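Local coordinates for protein mandalate racemase/muconate lactonizing enzyme (Unidentified, PDB 4E4U) that probably catalyses the abstraction of a proton next to a carboxylate, as a putative member of the mandelate racemase and muconate lactonizing enzyme family, at residues Q76-G81 with L261-E266; E242-V247 with H268-A273. All coordinates share one frame; numbering follows the deposited sequence. Where two conformers were deposited one is given.

Overall arrangement
From the N terminus the chain first passes helix 70-79, in the family's N-terminal domain, and only 180 residues later returns to it through the start of helix 263-272, closing contact 1. Within that long loop lies helix 241-249, which the chain meets again in contact 2 after about twenty residues that include strand 255-257. The two closures cross, since the order of segments is 76-81, 242-247, 261-266, 268-273. Helix 263-272 serves both: its first turn faces the N-terminal domain and its last turn faces the preceding helix of the barrel. The contact centres lie 20 Å apart, yet Leu261 CD1 and Leu270 CD2 approach to 3.9 Å.

Contact 1 of 2, residues Q76-G81 with L261-E266; sequences QAYSSG and LTTKYE
The phenol end of Tyr78 just overlaps the CD2-CE2 bond of Tyr265, its OH lying 3.2 Å from Tyr265 CD2 and its CZ 3.6 Å from Tyr265 CE2. The ring planes are near parallel, inclined by 21°, but the centroids are 5.4 Å apart. So large an offset leaves little true stacking. With CG anti to the backbone N (chi1 -177°), Tyr78 reaches out from the last turn of helix 70-79, which lets the side chains meet although the nearest CA atoms, Tyr78 CA and Thr263 CA, are 9.3 Å apart. Methyl CG2 of Thr263 adds a looser contact, 4.2 Å from Tyr78 CE1.

The Thr263 methyl is turned this way while its hydroxyl serves its own segment: OG1 donates to Thr262 O at 2.7 Å, in the carbonyl plane on a lone pair, and weakly accepts from Tyr265 N. Nearby, Glu266 OE1 accepts from Thr262 N at 2.9 Å, the donor standing well above the carboxylate plane. Phe74 meets the Tyr78 ring, and Arg75 gives Tyr265 OH a weak hydrogen bond.

Helix 70-79 of the N-terminal domain is thus joined to the start of a helix in the enolase-type barrel domain. No hydrogen bond crosses between the segments, and just three buried residues touch, so the chemistry implies a small interface held by ring and methyl packing. The polar groups of 261-266 are engaged within their own turn (Thr263 OG1, Glu266 OE1) or with other partners (Lys264 with Glu291, Glu266 OE2 with Arg85 of the second subunit), and not across this contact.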
loop_
_atom_site.group_PDB
_atom_site.type_symbol
_atom_site.label_atom_id
_atom_site.label_comp_id
_atom_site.label_asym_id
_atom_site.label_seq_id
_atom_site.Cartn_x
_atom_site.Cartn_y
_atom_site.Cartn_z
ATOM N N GLN A 76 -4.472 17.442 -31.113
ATOM C CA GLN A 76 -5.408 17.096 -32.180
ATOM C C GLN A 76 -5.197 15.658 -32.647
ATOM O O GLN A 76 -6.154 14.911 -32.837
ATOM C CB GLN A 76 -5.286 18.053 -33.374
ATOM C CG GLN A 76 -5.561 19.520 -33.060
ATOM C CD GLN A 76 -6.951 19.785 -32.516
ATOM O OE1 GLN A 76 -7.941 19.207 -32.973
ATOM N NE2 GLN A 76 -7.038 20.698 -31.551
ATOM N N ALA A 77 -3.943 15.273 -32.843
ATOM C CA ALA A 77 -3.642 13.918 -33.294
ATOM C C ALA A 77 -4.027 12.879 -32.245
ATOM O O ALA A 77 -4.635 11.855 -32.554
ATOM C CB ALA A 77 -2.164 13.795 -33.649
ATOM N N TYR A 78 -3.649 13.152 -30.997
ATOM C CA TYR A 78 -3.934 12.279 -29.866
ATOM C C TYR A 78 -5.432 12.050 -29.673
ATOM O O TYR A 78 -5.846 11.001 -29.193
ATOM C CB TYR A 78 -3.309 12.898 -28.606
ATOM C CG TYR A 78 -3.442 12.091 -27.335
ATOM C CD1 TYR A 78 -2.749 10.902 -27.166
ATOM C CD2 TYR A 78 -4.234 12.539 -26.287
ATOM C CE1 TYR A 78 -2.845 10.179 -26.001
ATOM C CE2 TYR A 78 -4.346 11.816 -25.115
ATOM C CZ TYR A 78 -3.650 10.631 -24.976
ATOM O OH TYR A 78 -3.736 9.889 -23.818
ATOM N N SER A 79 -6.236 13.038 -30.056
ATOM C CA SER A 79 -7.679 13.010 -29.819
ATOM C C SER A 79 -8.482 12.511 -31.019
ATOM O O SER A 79 -9.687 12.265 -30.906
ATOM C CB SER A 79 -8.156 14.415 -29.452
ATOM O OG SER A 79 -7.495 14.862 -28.274
ATOM N N SER A 80 -7.802 12.368 -32.158
ATOM C CA SER A 80 -8.423 12.105 -33.454
ATOM C C SER A 80 -9.474 10.996 -33.427
ATOM O O SER A 80 -9.195 9.874 -33.005
ATOM C CB SER A 80 -7.332 11.758 -34.474
ATOM O OG SER A 80 -7.851 11.672 -35.791
ATOM N N GLY A 81 -10.678 11.300 -33.902
ATOM C CA GLY A 81 -11.725 10.299 -34.017
ATOM C C GLY A 81 -12.332 9.869 -32.696
ATOM O O GLY A 81 -12.849 8.759 -32.584
ATOM N N LEU A 261 6.908 1.970 -26.286
ATOM C CA LEU A 261 5.937 2.789 -25.557
ATOM C C LEU A 261 5.773 4.136 -26.245
ATOM O O LEU A 261 6.634 4.563 -27.018
ATOM C CB LEU A 261 6.377 2.984 -24.103
ATOM C CG LEU A 261 6.667 1.690 -23.336
ATOM C CD1 LEU A 261 6.944 2.018 -21.871
ATOM C CD2 LEU A 261 5.543 0.672 -23.457
ATOM N N THR A 262 4.672 4.810 -25.962
ATOM C CA THR A 262 4.409 6.088 -26.594
ATOM C C THR A 262 3.624 7.003 -25.661
ATOM O O THR A 262 2.768 6.542 -24.903
ATOM C CB THR A 262 3.661 5.911 -27.938
ATOM O OG1 THR A 262 3.506 7.191 -28.559
ATOM C CG2 THR A 262 2.295 5.239 -27.739
ATOM N N THR A 263 3.916 8.301 -25.753
ATOM C CA THR A 263 3.350 9.379 -24.933
ATOM C C THR A 263 3.800 9.388 -23.478
ATOM O O THR A 263 4.170 8.357 -22.898
ATOM C CB THR A 263 1.790 9.458 -24.941
ATOM O OG1 THR A 263 1.227 8.542 -23.984
ATOM C CG2 THR A 263 1.206 9.231 -26.334
ATOM N N LYS A 264 3.721 10.573 -22.883
ATOM C CA LYS A 264 4.032 10.753 -21.475
ATOM C C LYS A 264 3.116 9.926 -20.572
ATOM O O LYS A 264 3.511 9.556 -19.476
ATOM C CB LYS A 264 3.935 12.231 -21.113
ATOM C CG LYS A 264 2.558 12.838 -21.358
ATOM C CD LYS A 264 2.644 14.364 -21.364
ATOM C CE LYS A 264 1.356 15.020 -21.837
ATOM N NZ LYS A 264 1.076 14.718 -23.278
ATOM N N TYR A 265 1.904 9.629 -21.027
ATOM C CA TYR A 265 0.965 8.874 -20.202
ATOM C C TYR A 265 1.438 7.440 -19.956
ATOM O O TYR A 265 1.294 6.911 -18.859
ATOM C CB TYR A 265 -0.426 8.893 -20.830
ATOM C CG TYR A 265 -0.941 10.297 -21.042
ATOM C CD1 TYR A 265 -1.329 11.083 -19.961
ATOM C CD2 TYR A 265 -1.035 10.842 -22.317
ATOM C CE1 TYR A 265 -1.798 12.378 -20.149
ATOM C CE2 TYR A 265 -1.503 12.132 -22.511
ATOM C CZ TYR A 265 -1.886 12.888 -21.429
ATOM O OH TYR A 265 -2.348 14.163 -21.632
ATOM N N GLU A 266 2.021 6.818 -20.976
ATOM C CA GLU A 266 2.534 5.459 -20.826
ATOM C C GLU A 266 3.804 5.427 -19.991
ATOM O O GLU A 266 3.987 4.543 -19.156
ATOM C CB GLU A 266 2.751 4.796 -22.187
ATOM C CG GLU A 266 1.446 4.537 -22.903
ATOM C CD GLU A 266 1.585 3.730 -24.187
ATOM O OE1 GLU A 266 2.695 3.239 -24.504
ATOM O OE2 GLU A 266 0.557 3.582 -24.882
#

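Contact 2 of 2, residues E242-V247 with H268-A273; sequences EAIAQV and HKLLQA
The backbones come nearest where Glu242 CA lies 6.1 Å from Ala273 CA, so the beginning of helix 241-249 meets the region where helix 263-272 finishes. Next to it two alanines meet: Ala245 CB stands 4.3 Å from Ala273 CB and only 3.1 Å from Ala273 O, a tight approach of methyl to carbonyl. Glu242 starts out pointing away from the other helix, but its chain folds back at chi2 (64°), bringing OE2 to 4.2 Å from Ala273 CB at the exposed margin.

Deeper in, a branch-to-branch contact sets Ile244 CG2 3.8 Å from Leu270 CD1, the two side chains meeting at a slant. The CA-CB bond of Leu270 runs alongside the other helix, and the extended chi1 (176°) with chi2 near 74° carries CD1 across to Ile244. No hydrogen bond links the segments, so the evidence points to apolar and van der Waals packing.

Both helices belong to the enolase-type barrel and are consecutive in sequence, with strand 255-257 between them, which matches the repeating order of helix and strand in a TIM barrel. Ile244 and Leu270 both rest on Thr257 of that strand, Val247 packs toward helix 214-224, and Leu271 leans on Leu298 of helix 289-301.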
loop_
_atom_site.group_PDB
_atom_site.type_symbol
_atom_site.label_atom_id
_atom_site.label_comp_id
_atom_site.label_asym_id
_atom_site.label_seq_id
_atom_site.Cartn_x
_atom_site.Cartn_y
_atom_site.Cartn_z
ATOM N N GLU A 242 3.334 -3.694 -14.104
ATOM C CA GLU A 242 3.590 -4.445 -12.886
ATOM C C GLU A 242 4.534 -5.616 -13.155
ATOM O O GLU A 242 5.397 -5.934 -12.332
ATOM C CB GLU A 242 2.271 -4.913 -12.274
ATOM C CG GLU A 242 1.438 -3.757 -11.667
ATOM C CD GLU A 242 0.970 -2.710 -12.691
ATOM O OE1 GLU A 242 0.652 -3.087 -13.844
ATOM O OE2 GLU A 242 0.918 -1.502 -12.351
ATOM N N ALA A 243 4.406 -6.229 -14.328
ATOM C CA ALA A 243 5.239 -7.370 -14.684
ATOM C C ALA A 243 6.691 -6.958 -14.870
ATOM O O ALA A 243 7.596 -7.623 -14.373
ATOM C CB ALA A 243 4.707 -8.035 -15.935
ATOM N N ILE A 244 6.931 -5.853 -15.566
ATOM C CA ILE A 244 8.305 -5.410 -15.740
ATOM C C ILE A 244 8.887 -4.914 -14.407
ATOM O O ILE A 244 10.064 -5.151 -14.107
ATOM C CB ILE A 244 8.442 -4.392 -16.897
ATOM C CG1 ILE A 244 9.911 -4.179 -17.260
ATOM C CG2 ILE A 244 7.755 -3.065 -16.583
ATOM C CD1 ILE A 244 10.089 -3.426 -18.555
ATOM N N ALA A 245 8.054 -4.300 -13.570
ATOM C CA ALA A 245 8.508 -3.881 -12.241
ATOM C C ALA A 245 8.900 -5.067 -11.358
ATOM O O ALA A 245 9.792 -4.949 -10.521
ATOM C CB ALA A 245 7.465 -3.026 -11.548
ATOM N N GLN A 246 8.230 -6.198 -11.538
ATOM C CA GLN A 246 8.594 -7.402 -10.801
ATOM C C GLN A 246 10.033 -7.819 -11.105
ATOM O O GLN A 246 10.769 -8.246 -10.210
ATOM C CB GLN A 246 7.622 -8.532 -11.114
ATOM C CG GLN A 246 6.366 -8.477 -10.258
ATOM C CD GLN A 246 6.673 -8.526 -8.771
ATOM O OE1 GLN A 246 7.445 -9.370 -8.313
ATOM N NE2 GLN A 246 6.081 -7.605 -8.011
ATOM N N VAL A 247 10.440 -7.684 -12.362
ATOM C CA VAL A 247 11.813 -8.000 -12.746
ATOM C C VAL A 247 12.766 -7.017 -12.055
ATOM O O VAL A 247 13.755 -7.417 -11.430
ATOM C CB VAL A 247 12.021 -7.999 -14.272
ATOM C CG1 VAL A 247 13.453 -8.388 -14.605
ATOM C CG2 VAL A 247 11.049 -8.951 -14.944
ATOM N N HIS A 268 4.574 7.601 -17.690
ATOM C CA HIS A 268 4.122 7.838 -16.325
ATOM C C HIS A 268 3.726 6.531 -15.638
ATOM O O HIS A 268 4.163 6.246 -14.526
ATOM C CB HIS A 268 2.952 8.825 -16.326
ATOM C CG HIS A 268 2.310 9.008 -14.987
ATOM N ND1 HIS A 268 2.965 9.569 -13.908
ATOM C CD2 HIS A 268 1.066 8.696 -14.551
ATOM C CE1 HIS A 268 2.142 9.612 -12.874
ATOM N NE2 HIS A 268 0.991 9.077 -13.235
ATOM N N LYS A 269 2.906 5.723 -16.305
ATOM C CA LYS A 269 2.475 4.457 -15.720
ATOM C C LYS A 269 3.677 3.566 -15.411
ATOM O O LYS A 269 3.747 2.930 -14.356
ATOM C CB LYS A 269 1.528 3.723 -16.666
ATOM C CG LYS A 269 0.206 4.403 -16.888
ATOM C CD LYS A 269 -0.661 3.577 -17.827
ATOM C CE LYS A 269 -1.898 4.345 -18.249
ATOM N NZ LYS A 269 -2.653 3.659 -19.329
ATOM N N LEU A 270 4.622 3.520 -16.344
ATOM C CA LEU A 270 5.832 2.726 -16.158
ATOM C C LEU A 270 6.635 3.177 -14.936
ATOM O O LEU A 270 7.025 2.362 -14.099
ATOM C CB LEU A 270 6.698 2.814 -17.411
ATOM C CG LEU A 270 8.054 2.111 -17.364
ATOM C CD1 LEU A 270 7.870 0.603 -17.452
ATOM C CD2 LEU A 270 8.922 2.615 -18.510
ATOM N N LEU A 271 6.875 4.480 -14.837
ATOM C CA LEU A 271 7.659 5.021 -13.728
ATOM C C LEU A 271 6.941 4.882 -12.387
ATOM O O LEU A 271 7.572 4.587 -11.378
ATOM C CB LEU A 271 7.996 6.489 -13.996
ATOM C CG LEU A 271 9.000 6.711 -15.126
ATOM C CD1 LEU A 271 8.934 8.154 -15.594
ATOM C CD2 LEU A 271 10.410 6.346 -14.659
ATOM N N GLN A 272 5.625 5.072 -12.381
ATOM C CA GLN A 272 4.836 4.924 -11.155
ATOM C C GLN A 272 4.966 3.521 -10.587
ATOM O O GLN A 272 4.960 3.342 -9.371
ATOM C CB GLN A 272 3.358 5.209 -11.429
ATOM C CG GLN A 272 3.034 6.655 -11.694
ATOM C CD GLN A 272 3.189 7.520 -10.473
ATOM O OE1 GLN A 272 4.250 8.102 -10.243
ATOM N NE2 GLN A 272 2.128 7.621 -9.678
ATOM N N ALA A 273 5.082 2.533 -11.471
ATOM C CA ALA A 273 5.202 1.135 -11.062
ATOM C C ALA A 273 6.616 0.765 -10.613
ATOM O O ALA A 273 6.819 -0.322 -10.076
ATOM C CB ALA A 273 4.752 0.213 -12.201
#